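PDB 5UID: aminotransferase TlmJ from Streptoalloteichus hindustanus, which probably transfers amino groups with the help of pyridoxal 5'-phosphate, as a DegT/DnrJ/EryC1-family aminotransferase likely to act in natural product biosynthesis. Local coordinates for residues A[323-335]-A[348-360]. Numbering follows the deposited sequence.
Sequences GVYTTFRYAPLHL and AERAAEETLCLPL. With SO4 (sulfate ion), chain E.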
loop_
_atom_site.group_PDB
_atom_site.type_symbol
_atom_site.label_atom_id
_atom_site.label_comp_id
_atom_site.label_asym_id
_atom_site.label_seq_id
_atom_site.Cartn_x
_atom_site.Cartn_y
_atom_site.Cartn_z
ATOM N N GLY A 323 -15.443 -24.487 18.193
ATOM C CA GLY A 323 -15.229 -23.067 18.365
ATOM C C GLY A 323 -13.793 -22.651 18.581
ATOM O O GLY A 323 -13.555 -21.589 19.166
ATOM N N VAL A 324 -12.825 -23.442 18.125
ATOM C CA VAL A 324 -11.407 -23.126 18.278
ATOM C C VAL A 324 -10.794 -23.119 16.884
ATOM O O VAL A 324 -10.568 -24.178 16.291
ATOM C CB VAL A 324 -10.688 -24.114 19.205
ATOM C CG1 VAL A 324 -9.188 -23.848 19.206
ATOM C CG2 VAL A 324 -11.251 -24.023 20.616
ATOM N N TYR A 325 -10.506 -21.935 16.357
ATOM C CA TYR A 325 -9.900 -21.843 15.040
ATOM C C TYR A 325 -8.425 -22.218 15.108
ATOM O O TYR A 325 -7.719 -21.859 16.056
ATOM C CB TYR A 325 -10.065 -20.435 14.471
ATOM C CG TYR A 325 -9.809 -20.357 12.986
ATOM C CD1 TYR A 325 -10.762 -20.791 12.076
ATOM C CD2 TYR A 325 -8.612 -19.860 12.496
ATOM C CE1 TYR A 325 -10.532 -20.723 10.714
ATOM C CE2 TYR A 325 -8.370 -19.788 11.139
ATOM C CZ TYR A 325 -9.330 -20.219 10.251
ATOM O OH TYR A 325 -9.087 -20.146 8.900
ATOM N N THR A 326 -7.973 -22.970 14.108
ATOM C CA THR A 326 -6.568 -23.335 13.957
ATOM C C THR A 326 -6.203 -23.191 12.488
ATOM O O THR A 326 -7.076 -23.134 11.619
ATOM C CB THR A 326 -6.250 -24.768 14.420
ATOM O OG1 THR A 326 -7.075 -25.704 13.718
ATOM C CG2 THR A 326 -6.441 -24.923 15.920
ATOM N N THR A 327 -4.902 -23.138 12.214
ATOM C CA THR A 327 -4.414 -23.029 10.845
ATOM C C THR A 327 -2.961 -23.483 10.815
ATOM O O THR A 327 -2.383 -23.854 11.839
ATOM C CB THR A 327 -4.555 -21.600 10.310
ATOM O OG1 THR A 327 -4.211 -21.577 8.918
ATOM C CG2 THR A 327 -3.633 -20.650 11.065
ATOM N N PHE A 328 -2.373 -23.455 9.620
ATOM C CA PHE A 328 -0.955 -23.737 9.449
ATOM C C PHE A 328 -0.294 -22.609 8.673
ATOM O O PHE A 328 -0.815 -22.166 7.644
ATOM C CB PHE A 328 -0.718 -25.066 8.725
ATOM C CG PHE A 328 0.721 -25.289 8.345
ATOM C CD1 PHE A 328 1.650 -25.671 9.298
ATOM C CD2 PHE A 328 1.145 -25.099 7.037
ATOM C CE1 PHE A 328 2.977 -25.868 8.956
ATOM C CE2 PHE A 328 2.468 -25.294 6.689
ATOM C CZ PHE A 328 3.386 -25.679 7.649
ATOM N N ARG A 329 0.847 -22.149 9.179
ATOM C CA ARG A 329 1.748 -21.248 8.478
ATOM C C ARG A 329 3.150 -21.830 8.573
ATOM O O ARG A 329 3.507 -22.414 9.600
ATOM C CB ARG A 329 1.731 -19.838 9.089
ATOM C CG ARG A 329 0.378 -19.150 9.087
ATOM C CD ARG A 329 -0.017 -18.699 7.694
ATOM N NE ARG A 329 -1.198 -17.842 7.726
ATOM C CZ ARG A 329 -2.445 -18.296 7.688
ATOM N NH1 ARG A 329 -3.463 -17.445 7.724
ATOM N NH2 ARG A 329 -2.674 -19.600 7.615
ATOM N N TYR A 330 3.937 -21.703 7.506
ATOM C CA TYR A 330 3.501 -21.164 6.223
ATOM C C TYR A 330 3.512 -22.295 5.211
ATOM O O TYR A 330 4.426 -23.121 5.222
ATOM C CB TYR A 330 4.415 -20.019 5.765
ATOM C CG TYR A 330 4.451 -18.848 6.719
ATOM C CD1 TYR A 330 5.310 -18.843 7.810
ATOM C CD2 TYR A 330 3.620 -17.751 6.532
ATOM C CE1 TYR A 330 5.341 -17.778 8.692
ATOM C CE2 TYR A 330 3.644 -16.679 7.409
ATOM C CZ TYR A 330 4.504 -16.697 8.486
ATOM O OH TYR A 330 4.529 -15.633 9.359
ATOM N N ALA A 331 2.501 -22.336 4.349
ATOM C CA ALA A 331 2.393 -23.407 3.371
ATOM C C ALA A 331 3.706 -23.547 2.604
ATOM O O ALA A 331 4.306 -22.537 2.215
ATOM C CB ALA A 331 1.239 -23.135 2.404
ATOM N N PRO A 332 4.195 -24.768 2.396
ATOM C CA PRO A 332 5.509 -24.942 1.761
ATOM C C PRO A 332 5.492 -24.462 0.319
ATOM O O PRO A 332 4.798 -25.020 -0.534
ATOM C CB PRO A 332 5.752 -26.451 1.860
ATOM C CG PRO A 332 4.391 -27.050 1.963
ATOM C CD PRO A 332 3.550 -26.053 2.713
ATOM N N LEU A 333 6.271 -23.410 0.050
ATOM C CA LEU A 333 6.267 -22.796 -1.272
ATOM C C LEU A 333 6.950 -23.660 -2.322
ATOM O O LEU A 333 6.665 -23.500 -3.514
ATOM C CB LEU A 333 6.934 -21.424 -1.201
ATOM C CG LEU A 333 6.186 -20.376 -0.374
ATOM C CD1 LEU A 333 6.973 -19.078 -0.321
ATOM C CD2 LEU A 333 4.795 -20.152 -0.951
ATOM N N HIS A 334 7.829 -24.579 -1.916
ATOM C CA HIS A 334 8.475 -25.443 -2.892
ATOM C C HIS A 334 7.509 -26.439 -3.516
ATOM O O HIS A 334 7.893 -27.139 -4.458
ATOM C CB HIS A 334 9.656 -26.181 -2.257
ATOM C CG HIS A 334 9.270 -27.402 -1.483
ATOM N ND1 HIS A 334 8.726 -27.342 -0.218
ATOM C CD2 HIS A 334 9.370 -28.718 -1.787
ATOM C CE1 HIS A 334 8.497 -28.567 0.220
ATOM N NE2 HIS A 334 8.879 -29.420 -0.713
ATOM N N LEU A 335 6.275 -26.514 -3.021
ATOM C CA LEU A 335 5.233 -27.328 -3.628
ATOM C C LEU A 335 4.262 -26.507 -4.466
ATOM O O LEU A 335 3.307 -27.068 -5.011
ATOM C CB LEU A 335 4.466 -28.097 -2.547
ATOM C CG LEU A 335 5.318 -29.028 -1.678
ATOM C CD1 LEU A 335 4.457 -29.763 -0.658
ATOM C CD2 LEU A 335 6.090 -30.012 -2.539
ATOM N N ALA A 348 10.503 -29.540 5.388
ATOM C CA ALA A 348 9.341 -28.685 5.173
ATOM C C ALA A 348 8.105 -29.504 4.824
ATOM O O ALA A 348 6.991 -29.162 5.236
ATOM C CB ALA A 348 9.641 -27.664 4.075
ATOM N N GLU A 349 8.283 -30.590 4.067
ATOM C CA GLU A 349 7.154 -31.443 3.712
ATOM C C GLU A 349 6.555 -32.096 4.950
ATOM O O GLU A 349 5.332 -32.106 5.132
ATOM C CB GLU A 349 7.597 -32.502 2.699
ATOM C CG GLU A 349 7.981 -31.931 1.340
ATOM C CD GLU A 349 8.699 -32.936 0.452
ATOM O OE1 GLU A 349 8.689 -34.139 0.783
ATOM O OE2 GLU A 349 9.276 -32.518 -0.576
ATOM N N ARG A 350 7.409 -32.643 5.819
ATOM C CA ARG A 350 6.927 -33.239 7.062
ATOM C C ARG A 350 6.265 -32.194 7.954
ATOM O O ARG A 350 5.219 -32.457 8.560
ATOM C CB ARG A 350 8.083 -33.918 7.795
ATOM C CG ARG A 350 7.727 -34.425 9.180
ATOM C CD ARG A 350 8.945 -34.983 9.894
ATOM N NE ARG A 350 8.639 -35.386 11.262
ATOM C CZ ARG A 350 9.536 -35.859 12.121
ATOM N NH1 ARG A 350 10.803 -35.991 11.753
ATOM N NH2 ARG A 350 9.166 -36.200 13.347
ATOM N N ALA A 351 6.858 -31.001 8.042
ATOM C CA ALA A 351 6.292 -29.952 8.883
ATOM C C ALA A 351 4.915 -29.529 8.390
ATOM O O ALA A 351 4.022 -29.238 9.194
ATOM C CB ALA A 351 7.239 -28.752 8.932
ATOM N N ALA A 352 4.718 -29.499 7.069
ATOM C CA ALA A 352 3.428 -29.102 6.517
ATOM C C ALA A 352 2.327 -30.110 6.815
ATOM O O ALA A 352 1.147 -29.743 6.806
ATOM C CB ALA A 352 3.545 -28.894 5.006
ATOM N N GLU A 353 2.678 -31.368 7.077
ATOM C CA GLU A 353 1.683 -32.393 7.357
ATOM C C GLU A 353 1.465 -32.640 8.842
ATOM O O GLU A 353 0.451 -33.244 9.208
ATOM C CB GLU A 353 2.081 -33.715 6.693
ATOM C CG GLU A 353 1.947 -33.724 5.184
ATOM C CD GLU A 353 2.397 -35.037 4.576
ATOM O OE1 GLU A 353 3.620 -35.288 4.538
ATOM O OE2 GLU A 353 1.526 -35.822 4.149
ATOM N N GLU A 354 2.375 -32.187 9.702
ATOM C CA GLU A 354 2.334 -32.536 11.113
ATOM C C GLU A 354 2.120 -31.357 12.049
ATOM O O GLU A 354 1.898 -31.577 13.245
ATOM C CB GLU A 354 3.631 -33.254 11.519
ATOM C CG GLU A 354 3.853 -34.576 10.803
ATOM C CD GLU A 354 5.124 -35.275 11.247
ATOM O OE1 GLU A 354 5.909 -34.660 12.001
ATOM O OE2 GLU A 354 5.338 -36.438 10.844
ATOM N N THR A 355 2.168 -30.126 11.553
ATOM C CA THR A 355 2.137 -28.948 12.406
ATOM C C THR A 355 0.757 -28.307 12.383
ATOM O O THR A 355 0.102 -28.248 11.339
ATOM C CB THR A 355 3.192 -27.930 11.967
ATOM O OG1 THR A 355 4.436 -28.603 11.733
ATOM C CG2 THR A 355 3.396 -26.873 13.040
ATOM N N LEU A 356 0.320 -27.836 13.549
ATOM C CA LEU A 356 -0.920 -27.087 13.687
ATOM C C LEU A 356 -0.666 -25.925 14.633
ATOM O O LEU A 356 -0.059 -26.108 15.693
ATOM C CB LEU A 356 -2.055 -27.971 14.217
ATOM C CG LEU A 356 -3.458 -27.363 14.163
ATOM C CD1 LEU A 356 -3.904 -27.192 12.720
ATOM C CD2 LEU A 356 -4.455 -28.209 14.942
ATOM N N CYS A 357 -1.119 -24.737 14.248
ATOM C CA CYS A 357 -0.919 -23.526 15.031
ATOM C C CYS A 357 -2.169 -23.225 15.848
ATOM O O CYS A 357 -3.270 -23.133 15.296
ATOM C CB CYS A 357 -0.580 -22.346 14.120
ATOM S SG CYS A 357 0.893 -22.610 13.105
ATOM N N LEU A 358 -1.992 -23.068 17.160
ATOM C CA LEU A 358 -3.073 -22.810 18.098
ATOM C C LEU A 358 -3.230 -21.315 18.338
ATOM O O LEU A 358 -2.285 -20.544 18.148
ATOM C CB LEU A 358 -2.799 -23.523 19.421
ATOM C CG LEU A 358 -2.519 -25.025 19.370
ATOM C CD1 LEU A 358 -2.375 -25.572 20.781
ATOM C CD2 LEU A 358 -3.606 -25.767 18.606
ATOM N N PRO A 359 -4.420 -20.876 18.752
ATOM C CA PRO A 359 -4.631 -19.448 19.028
ATOM C C PRO A 359 -3.601 -18.893 20.003
ATOM O O PRO A 359 -3.365 -19.453 21.075
ATOM C CB PRO A 359 -6.042 -19.415 19.625
ATOM C CG PRO A 359 -6.722 -20.597 19.029
ATOM C CD PRO A 359 -5.662 -21.656 18.909
ATOM N N LEU A 360 -2.981 -17.778 19.618
ATOM C CA LEU A 360 -1.981 -17.127 20.465
ATOM C C LEU A 360 -1.993 -15.637 20.139
ATOM O O LEU A 360 -1.469 -15.225 19.100
ATOM C CB LEU A 360 -0.603 -17.734 20.254
ATOM C CG LEU A 360 0.530 -17.093 21.058
ATOM C CD1 LEU A 360 0.260 -17.210 22.551
ATOM C CD2 LEU A 360 1.869 -17.720 20.695
HETATM S S SO4 E . -6.412 -19.466 6.992
HETATM O O1 SO4 E . -6.680 -20.353 8.119
HETATM O O2 SO4 E . -5.170 -19.866 6.337
HETATM O O3 SO4 E . -6.291 -18.093 7.476
HETATM O O4 SO4 E . -7.514 -19.553 6.038
#
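Thr327 and Cys357 form a single antiparallel hydrogen-bonded pair: Cys357 N gives a 2.9 Å bond to Thr327 O, while the return bond is weak. In the 3-10 segment 333-335, His334 NE2 donates to the anti lone pair of Glu349 OE2 (3.1 Å), ring and carboxylate nearly coplanar, 13° apart; His334 ND1 is hydrogen-bonded to Ser84 OG.

Apolar contacts fill the span between. Phe328, with CG anti to the backbone N (chi1 171°), brings CZ to 3.6 Å from Ala352 CA and CE1 to 3.7 Å from Thr355 CB, and Pro332 CD rests on the methyl of Ala352. Beside the pair, the Leu356 methyls lie against Thr326, CD1 3.6 Å from Thr326 OG1.

A sulfate ion, probably from the crystallisation liquor, accepts hydrogen bonds from Tyr325 OH, Thr327 OG1 and Arg329, whose NH2 also bonds Phe328 O. A leucine at Arg329 would probably deprive the anion of the guanidinium charge and Phe328 O of this donor.

Near the second subunit, whose Trp233 meets the Tyr325 ring, the contact joins a loop whose Tyr330 OH hydrogen-bonds O3 of the cofactor-modified residue 187 to strand 355-358, which pairs with 303-306 beside helices 309-321 and 366-383.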